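Local coordinates for S-adenosyl-L-methionine-dependent 2-deoxy-scyllo-inosamine dehydrogenase (Bacillus circulans, PDB 4M7S), which catalyses the radical S-adenosyl-L-methionine-dependent two-electron oxidation of 2-deoxy-scyllo-inosamine to 3-amino-2,3-dideoxy-scyllo-inosose in butirosin biosynthesis, using two [4Fe-4S] clusters, at residues F188-Q193 / S229-N234; L175-V178 / V184-C187; A39-L44 / D72-M77. All coordinates share one frame; numbering follows the deposited sequence. Where two conformers were deposited one is given.

Contact 1. Residues F188-Q193 / S229-N234; sequences FEDFNQ and SDLCKN. With SF4 (iron/sulfur cluster), chain B.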
loop_
_atom_site.group_PDB
_atom_site.type_symbol
_atom_site.label_atom_id
_atom_site.label_comp_id
_atom_site.label_asym_id
_atom_site.label_seq_id
_atom_site.Cartn_x
_atom_site.Cartn_y
_atom_site.Cartn_z
ATOM N N PHE A 188 4.215 -2.531 4.124
ATOM C CA PHE A 188 4.377 -1.092 3.880
ATOM C C PHE A 188 5.652 -0.579 4.546
ATOM O O PHE A 188 6.084 0.550 4.302
ATOM C CB PHE A 188 3.176 -0.337 4.455
ATOM C CG PHE A 188 2.852 -0.730 5.869
ATOM C CD1 PHE A 188 3.561 -0.188 6.939
ATOM C CD2 PHE A 188 1.867 -1.675 6.129
ATOM C CE1 PHE A 188 3.285 -0.573 8.244
ATOM C CE2 PHE A 188 1.580 -2.057 7.428
ATOM C CZ PHE A 188 2.293 -1.504 8.491
ATOM N N GLU A 189 6.235 -1.408 5.410
ATOM C CA GLU A 189 7.471 -1.072 6.114
ATOM C C GLU A 189 8.711 -1.257 5.240
ATOM O O GLU A 189 9.749 -0.643 5.486
ATOM C CB GLU A 189 7.621 -1.943 7.368
ATOM C CG GLU A 189 6.653 -1.626 8.501
ATOM C CD GLU A 189 7.084 -0.421 9.325
ATOM O OE1 GLU A 189 8.304 -0.187 9.472
ATOM O OE2 GLU A 189 6.198 0.293 9.831
ATOM N N ASP A 190 8.601 -2.105 4.222
ATOM C CA ASP A 190 9.757 -2.496 3.418
ATOM C C ASP A 190 10.217 -1.402 2.431
ATOM O O ASP A 190 10.319 -1.643 1.226
ATOM C CB ASP A 190 9.442 -3.783 2.655
ATOM C CG ASP A 190 10.691 -4.494 2.187
ATOM O OD1 ASP A 190 11.804 -4.092 2.612
ATOM O OD2 ASP A 190 10.552 -5.456 1.404
ATOM N N PHE A 191 10.525 -0.215 2.946
ATOM C CA PHE A 191 10.962 0.906 2.114
ATOM C C PHE A 191 12.236 0.582 1.349
ATOM O O PHE A 191 12.468 1.081 0.252
ATOM C CB PHE A 191 11.218 2.157 2.965
ATOM C CG PHE A 191 11.916 3.264 2.214
ATOM C CD1 PHE A 191 11.195 4.132 1.408
ATOM C CD2 PHE A 191 13.291 3.424 2.303
ATOM C CE1 PHE A 191 11.833 5.153 0.716
ATOM C CE2 PHE A 191 13.935 4.437 1.606
ATOM C CZ PHE A 191 13.201 5.302 0.811
ATOM N N ASN A 192 13.084 -0.236 1.956
ATOM C CA ASN A 192 14.350 -0.602 1.329
ATOM C C ASN A 192 14.234 -1.834 0.431
ATOM O O ASN A 192 15.230 -2.292 -0.134
ATOM C CB ASN A 192 15.432 -0.800 2.389
ATOM C CG ASN A 192 15.972 0.515 2.916
ATOM O OD1 ASN A 192 16.193 1.455 2.152
ATOM N ND2 ASN A 192 16.182 0.590 4.225
ATOM N N GLN A 193 13.016 -2.355 0.313
ATOM C CA GLN A 193 12.726 -3.510 -0.543
ATOM C C GLN A 193 13.666 -4.679 -0.247
ATOM O O GLN A 193 14.320 -5.213 -1.143
ATOM C CB GLN A 193 12.785 -3.105 -2.025
ATOM C CG GLN A 193 12.029 -1.795 -2.332
ATOM C CD GLN A 193 11.860 -1.535 -3.830
ATOM O OE1 GLN A 193 11.883 -2.466 -4.635
ATOM N NE2 GLN A 193 11.689 -0.262 -4.204
ATOM N N SER A 229 13.545 -12.866 10.053
ATOM C CA SER A 229 13.488 -11.988 8.892
ATOM C C SER A 229 14.306 -10.706 9.083
ATOM O O SER A 229 14.166 -10.020 10.090
ATOM C CB SER A 229 12.035 -11.595 8.620
ATOM O OG SER A 229 11.993 -10.523 7.706
ATOM N N ASP A 230 15.134 -10.364 8.103
ATOM C CA ASP A 230 15.900 -9.122 8.171
ATOM C C ASP A 230 14.994 -7.896 8.087
ATOM O O ASP A 230 15.372 -6.802 8.512
ATOM C CB ASP A 230 16.951 -9.071 7.062
ATOM C CG ASP A 230 18.131 -9.992 7.330
ATOM O OD1 ASP A 230 18.297 -10.436 8.492
ATOM O OD2 ASP A 230 18.900 -10.257 6.378
ATOM N N LEU A 231 13.802 -8.084 7.527
ATOM C CA LEU A 231 12.799 -7.027 7.471
ATOM C C LEU A 231 12.191 -6.846 8.856
ATOM O O LEU A 231 12.158 -5.741 9.391
ATOM C CB LEU A 231 11.686 -7.407 6.489
ATOM C CG LEU A 231 10.932 -6.361 5.664
ATOM C CD1 LEU A 231 9.526 -6.876 5.300
ATOM C CD2 LEU A 231 10.896 -4.950 6.289
ATOM N N CYS A 232 11.723 -7.946 9.440
ATOM C CA CYS A 232 10.860 -7.876 10.627
ATOM C C CYS A 232 11.562 -7.854 11.980
ATOM O O CYS A 232 10.999 -7.364 12.959
ATOM C CB CYS A 232 9.854 -9.030 10.602
ATOM S SG CYS A 232 8.953 -9.102 9.035
ATOM N N LYS A 233 12.781 -8.378 12.043
ATOM C CA LYS A 233 13.446 -8.596 13.329
ATOM C C LYS A 233 13.641 -7.321 14.158
ATOM O O LYS A 233 13.734 -7.380 15.378
ATOM C CB LYS A 233 14.778 -9.319 13.122
ATOM C CG LYS A 233 15.819 -8.498 12.380
ATOM C CD LYS A 233 17.028 -9.349 12.027
ATOM C CE LYS A 233 18.175 -8.477 11.540
ATOM N NZ LYS A 233 19.348 -9.297 11.129
ATOM N N ASN A 234 13.693 -6.170 13.496
ATOM C CA ASN A 234 13.844 -4.905 14.203
ATOM C C ASN A 234 12.585 -4.055 14.122
ATOM O O ASN A 234 12.579 -2.895 14.542
ATOM C CB ASN A 234 15.048 -4.137 13.668
ATOM C CG ASN A 234 16.350 -4.842 13.960
ATOM O OD1 ASN A 234 16.533 -5.399 15.042
ATOM N ND2 ASN A 234 17.259 -4.838 12.992
HETATM FE FE1 SF4 B . 6.835 -5.237 10.740
HETATM FE FE2 SF4 B . 7.448 -7.446 9.338
HETATM FE FE3 SF4 B . 6.010 -5.479 8.228
HETATM FE FE4 SF4 B . 4.947 -7.065 10.082
HETATM S S1 SF4 B . 5.610 -7.734 7.979
HETATM S S2 SF4 B . 4.715 -4.781 10.001
HETATM S S3 SF4 B . 6.714 -7.394 11.506
HETATM S S4 SF4 B . 8.206 -5.298 8.884
#
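Between Asp190, at the centre of an inverse gamma turn, and Leu231, in a short run of helical backbone angles, the two segments come closest, yet Asp190 CA and Leu231 CA remain 6.8 Å apart. Side chains bridge that distance. Leu231 and Asp190 cross at about a right angle, and the branch methyl Leu231 CD2 rests 3.9 Å from Asp190 OD1. Asp190 CG is anti to its own backbone N (chi1 -161°), which lays the carboxylate against the leucine branch; its two oxygens accept from the backbone N atoms of Lys194 (OD1) and Met195 (OD2). The same methyl reaches the cluster, with Leu231 CD2 3.8 Å from sulfide S4, while Glu189 CB approaches S4 at 3.7 Å. Both loops thus wall the auxiliary [4Fe-4S] cluster of the SPASM-related domain, and one of them ligates it through Cys232 SG, 2.3 Å from the iron FE2. That cysteine is positioned by an ST motif: Cys232 N donates to Ser229 OG (3.1 Å, 159° at the hydrogen). Farther out, Lys233 NZ forms a salt bridge with Asp230 OD1 (3.1 Å), meeting it from above the carboxylate plane, while Phe217 of helix 212-222 touches both Leu231 and Cys232.

Contact 2. Residues L175-V178 / V184-C187; sequences LAVV and VLPC. With SF4 (iron/sulfur cluster), chain B.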
loop_
_atom_site.group_PDB
_atom_site.type_symbol
_atom_site.label_atom_id
_atom_site.label_comp_id
_atom_site.label_asym_id
_atom_site.label_seq_id
_atom_site.Cartn_x
_atom_site.Cartn_y
_atom_site.Cartn_z
ATOM N N LEU A 175 -1.764 -7.882 2.845
ATOM C CA LEU A 175 -1.318 -6.693 2.131
ATOM C C LEU A 175 -0.253 -7.049 1.115
ATOM O O LEU A 175 0.704 -7.769 1.427
ATOM C CB LEU A 175 -0.757 -5.686 3.145
ATOM C CG LEU A 175 -0.360 -4.243 2.802
ATOM C CD1 LEU A 175 1.149 -4.084 2.794
ATOM C CD2 LEU A 175 -0.974 -3.766 1.490
ATOM N N ALA A 176 -0.436 -6.561 -0.110
ATOM C CA ALA A 176 0.629 -6.551 -1.102
ATOM C C ALA A 176 0.976 -5.096 -1.416
ATOM O O ALA A 176 0.080 -4.252 -1.532
ATOM C CB ALA A 176 0.190 -7.280 -2.376
ATOM N N VAL A 177 2.267 -4.807 -1.568
ATOM C CA VAL A 177 2.702 -3.499 -2.028
ATOM C C VAL A 177 3.308 -3.651 -3.409
ATOM O O VAL A 177 4.083 -4.573 -3.635
ATOM C CB VAL A 177 3.773 -2.889 -1.094
ATOM C CG1 VAL A 177 4.271 -1.547 -1.645
ATOM C CG2 VAL A 177 3.212 -2.692 0.294
ATOM N N VAL A 178 2.958 -2.751 -4.328
ATOM C CA VAL A 178 3.571 -2.710 -5.656
ATOM C C VAL A 178 4.287 -1.357 -5.823
ATOM O O VAL A 178 3.657 -0.307 -5.723
ATOM C CB VAL A 178 2.499 -2.863 -6.754
ATOM C CG1 VAL A 178 3.120 -2.736 -8.153
ATOM C CG2 VAL A 178 1.747 -4.174 -6.597
ATOM N N VAL A 184 6.946 -6.358 -5.940
ATOM C CA VAL A 184 5.920 -6.669 -4.958
ATOM C C VAL A 184 6.580 -6.907 -3.596
ATOM O O VAL A 184 7.495 -7.725 -3.475
ATOM C CB VAL A 184 5.110 -7.895 -5.386
ATOM C CG1 VAL A 184 3.986 -8.181 -4.383
ATOM C CG2 VAL A 184 4.538 -7.672 -6.791
ATOM N N LEU A 185 6.120 -6.180 -2.582
ATOM C CA LEU A 185 6.667 -6.298 -1.230
ATOM C C LEU A 185 5.556 -6.817 -0.308
ATOM O O LEU A 185 4.368 -6.620 -0.591
ATOM C CB LEU A 185 7.178 -4.938 -0.732
ATOM C CG LEU A 185 7.975 -4.082 -1.719
ATOM C CD1 LEU A 185 8.276 -2.712 -1.115
ATOM C CD2 LEU A 185 9.271 -4.772 -2.161
ATOM N N PRO A 186 5.934 -7.469 0.805
ATOM C CA PRO A 186 4.948 -8.068 1.706
ATOM C C PRO A 186 4.432 -7.087 2.745
ATOM O O PRO A 186 3.560 -7.459 3.525
ATOM C CB PRO A 186 5.762 -9.160 2.410
ATOM C CG PRO A 186 7.123 -8.582 2.497
ATOM C CD PRO A 186 7.312 -7.807 1.206
ATOM N N CYS A 187 4.951 -5.857 2.755
ATOM C CA CYS A 187 4.621 -4.910 3.820
ATOM C C CYS A 187 4.952 -3.443 3.500
ATOM O O CYS A 187 5.861 -3.152 2.722
ATOM C CB CYS A 187 5.356 -5.297 5.095
ATOM S SG CYS A 187 5.186 -4.052 6.357
HETATM FE FE1 SF4 B . 6.835 -5.237 10.740
HETATM FE FE2 SF4 B . 7.448 -7.446 9.338
HETATM FE FE3 SF4 B . 6.010 -5.479 8.228
HETATM FE FE4 SF4 B . 4.947 -7.065 10.082
HETATM S S1 SF4 B . 5.610 -7.734 7.979
HETATM S S2 SF4 B . 4.715 -4.781 10.001
HETATM S S3 SF4 B . 6.714 -7.394 11.506
HETATM S S4 SF4 B . 8.206 -5.298 8.884
#
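Leu175 lies before the paired residues; its CD1 methyl is 3.7 Å from Cys187 CA and so packs on the backbone of a cluster ligand. Ala176 turns its methyl from the partner strand and meets Val184 only loosely; its backbone bonds go to Met7 and Glu9 of strand 7-10, the neighbour on the other edge. At Val177 the two strands lock together. Val177 N donates to Leu185 O (2.9 Å, 167° at the hydrogen), and Leu185 N returns the bond to Val177 O at 2.8 Å, the two bonds of an antiparallel hydrogen-bonded pair. Val177 O also receives a CA-H contact from Val184 CA at 3.1 Å, so this one carbonyl is approached twice. With CG1 anti to the backbone N (chi1 177°), the other branch, CG2, is left to reach along the partner segment, 3.6 Å from Cys187 O. Val178 then faces Val184 in a non-hydrogen-bonded pair, their CG2 methyls 4.5 Å apart. These two valines touch helix 205-209, whereas Val177 and Leu185, on the opposite face of the sheet, both touch Phe61. Past the paired residues the chain leaves the strand, and Cys187 SG binds the iron FE3 at 2.5 Å. A beta hairpin that hands a cysteine to the auxiliary cluster as it ends is characteristic of SPASM and the shorter twitch domains.

Contact 3. Residues A39-L44 / D72-M77; sequences ALYKTL and DLFVGM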
loop_
_atom_site.group_PDB
_atom_site.type_symbol
_atom_site.label_atom_id
_atom_site.label_comp_id
_atom_site.label_asym_id
_atom_site.label_seq_id
_atom_site.Cartn_x
_atom_site.Cartn_y
_atom_site.Cartn_z
ATOM N N ALA A 39 1.575 1.927 -18.711
ATOM C CA ALA A 39 1.519 0.558 -19.193
ATOM C C ALA A 39 1.652 -0.434 -18.039
ATOM O O ALA A 39 1.029 -1.493 -18.046
ATOM C CB ALA A 39 2.603 0.321 -20.196
ATOM N N LEU A 40 2.483 -0.106 -17.054
ATOM C CA LEU A 40 2.660 -1.004 -15.909
ATOM C C LEU A 40 1.407 -1.002 -15.045
ATOM O O LEU A 40 0.985 -2.048 -14.537
ATOM C CB LEU A 40 3.888 -0.626 -15.072
ATOM C CG LEU A 40 4.199 -1.569 -13.897
ATOM C CD1 LEU A 40 4.523 -2.976 -14.406
ATOM C CD2 LEU A 40 5.341 -1.026 -13.039
ATOM N N TYR A 41 0.809 0.173 -14.870
ATOM C CA TYR A 41 -0.427 0.259 -14.112
ATOM C C TYR A 41 -1.545 -0.485 -14.838
ATOM O O TYR A 41 -2.398 -1.104 -14.198
ATOM C CB TYR A 41 -0.843 1.707 -13.855
ATOM C CG TYR A 41 -2.017 1.808 -12.899
ATOM C CD1 TYR A 41 -1.812 1.777 -11.525
ATOM C CD2 TYR A 41 -3.322 1.903 -13.369
ATOM C CE1 TYR A 41 -2.870 1.852 -10.643
ATOM C CE2 TYR A 41 -4.397 1.991 -12.491
ATOM C CZ TYR A 41 -4.153 1.970 -11.130
ATOM O OH TYR A 41 -5.196 2.044 -10.245
ATOM N N LYS A 42 -1.549 -0.429 -16.168
ATOM C CA LYS A 42 -2.549 -1.193 -16.908
ATOM C C LYS A 42 -2.411 -2.707 -16.712
ATOM O O LYS A 42 -3.420 -3.392 -16.522
ATOM C CB LYS A 42 -2.574 -0.846 -18.404
ATOM C CG LYS A 42 -3.621 -1.651 -19.174
ATOM C CD LYS A 42 -4.015 -0.963 -20.477
ATOM C CE LYS A 42 -4.950 -1.824 -21.327
ATOM N NZ LYS A 42 -4.342 -3.121 -21.690
ATOM N N THR A 43 -1.194 -3.249 -16.758
ATOM C CA THR A 43 -1.094 -4.696 -16.550
ATOM C C THR A 43 -1.479 -5.080 -15.121
ATOM O O THR A 43 -2.020 -6.151 -14.907
ATOM C CB THR A 43 0.251 -5.377 -17.002
ATOM O OG1 THR A 43 0.871 -6.046 -15.898
ATOM C CG2 THR A 43 1.216 -4.415 -17.605
ATOM N N LEU A 44 -1.228 -4.203 -14.152
ATOM C CA LEU A 44 -1.697 -4.470 -12.790
ATOM C C LEU A 44 -3.227 -4.515 -12.733
ATOM O O LEU A 44 -3.809 -5.380 -12.069
ATOM C CB LEU A 44 -1.183 -3.418 -11.805
ATOM C CG LEU A 44 -1.671 -3.635 -10.364
ATOM C CD1 LEU A 44 -1.197 -4.991 -9.799
ATOM C CD2 LEU A 44 -1.225 -2.505 -9.456
ATOM N N ASP A 72 -5.974 10.681 -12.264
ATOM C CA ASP A 72 -7.374 10.562 -12.676
ATOM C C ASP A 72 -7.582 9.343 -13.560
ATOM O O ASP A 72 -8.542 8.598 -13.381
ATOM C CB ASP A 72 -7.851 11.811 -13.428
ATOM C CG ASP A 72 -7.999 13.030 -12.522
ATOM O OD1 ASP A 72 -7.795 12.905 -11.294
ATOM O OD2 ASP A 72 -8.322 14.115 -13.050
ATOM N N LEU A 73 -6.679 9.171 -14.522
ATOM C CA LEU A 73 -6.663 8.018 -15.415
ATOM C C LEU A 73 -6.616 6.725 -14.607
ATOM O O LEU A 73 -7.412 5.806 -14.831
ATOM C CB LEU A 73 -5.416 8.107 -16.299
ATOM C CG LEU A 73 -5.208 7.345 -17.614
ATOM C CD1 LEU A 73 -3.988 6.473 -17.514
ATOM C CD2 LEU A 73 -6.433 6.562 -18.076
ATOM N N PHE A 74 -5.668 6.660 -13.672
ATOM C CA PHE A 74 -5.480 5.472 -12.843
ATOM C C PHE A 74 -6.702 5.168 -11.986
ATOM O O PHE A 74 -7.091 4.011 -11.842
ATOM C CB PHE A 74 -4.236 5.608 -11.952
ATOM C CG PHE A 74 -2.938 5.592 -12.718
ATOM C CD1 PHE A 74 -2.896 5.159 -14.028
ATOM C CD2 PHE A 74 -1.757 6.005 -12.114
ATOM C CE1 PHE A 74 -1.705 5.137 -14.732
ATOM C CE2 PHE A 74 -0.564 5.987 -12.811
ATOM C CZ PHE A 74 -0.537 5.553 -14.119
ATOM N N VAL A 75 -7.300 6.201 -11.404
ATOM C CA VAL A 75 -8.510 6.005 -10.607
ATOM C C VAL A 75 -9.694 5.563 -11.479
ATOM O O VAL A 75 -10.449 4.658 -11.108
ATOM C CB VAL A 75 -8.866 7.288 -9.826
ATOM C CG1 VAL A 75 -10.203 7.129 -9.131
ATOM C CG2 VAL A 75 -7.769 7.606 -8.815
ATOM N N GLY A 76 -9.852 6.198 -12.640
ATOM C CA GLY A 76 -10.901 5.829 -13.574
ATOM C C GLY A 76 -10.768 4.383 -14.033
ATOM O O GLY A 76 -11.767 3.677 -14.209
HETATM N N MSE A 77 -9.530 3.937 -14.227
HETATM C CA MSE A 77 -9.282 2.551 -14.633
HETATM C C MSE A 77 -9.666 1.533 -13.555
HETATM O O MSE A 77 -10.062 0.408 -13.874
HETATM C CB MSE A 77 -7.817 2.354 -15.040
HETATM C CG MSE A 77 -7.432 3.055 -16.333
HETATM SE SE MSE A 77 -5.519 2.885 -16.758
HETATM C CE MSE A 77 -5.489 0.988 -17.188
#
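Helices 38-50 and 71-81 follow successive strands of the partial beta/alpha barrel that defines the radical SAM fold, and Tyr41 and Phe74 join them where they run side by side. The local axes are 10.9 Å apart and only 13° from parallel, a spacing that leaves room for two aromatic rings between them. Those rings form an offset stack, centroids 4.2 Å apart and planes inclined by 24°; at the tightest point Tyr41 CD2 is 3.3 Å from Phe74 CD1. Each ring also takes the other's methylene on its face: Tyr41 CB lies 4.0 Å from the centroid of the Phe74 ring, and Phe74 CB sits 3.9 Å from the centroid of the Tyr41 ring. Tyr41 extends across the gap because its CG is anti to the backbone N (chi1 -172°). Met77, present as selenomethionine, approaches the edge of that ring, its SE 4.2 Å from Tyr41 CD2, and then bends to set CE 3.7 Å from Lys42 CB. The lysine's amino group turns elsewhere, to a salt bridge with Glu46. Cohesion between these two segments therefore probably rests mainly on dispersion and CH-pi contacts, with aliphatic and selenium-aromatic packing along the outer side.

How the contacts relate
From the N terminus, contact 3 comes first: it brings together two consecutive helices of the barrel and closes the loop that contains strand 56-58. Contact 2 follows, a tight hairpin closure with five residues between its segments, adding two strands to the sheet beyond strand 7-10. Contact 1 begins at the very next residue and closes a longer excursion through strand 198-199 and helices 205-209 and 212-222. The three are in series, neither nesting nor crossing. Contacts 1 and 2 touch, with Leu185 packed against the turn 190-193, and each supplies a cysteine to the same cluster. Contact 3 lies about 27 Å from contact 1, centre to centre, across the chain's middle.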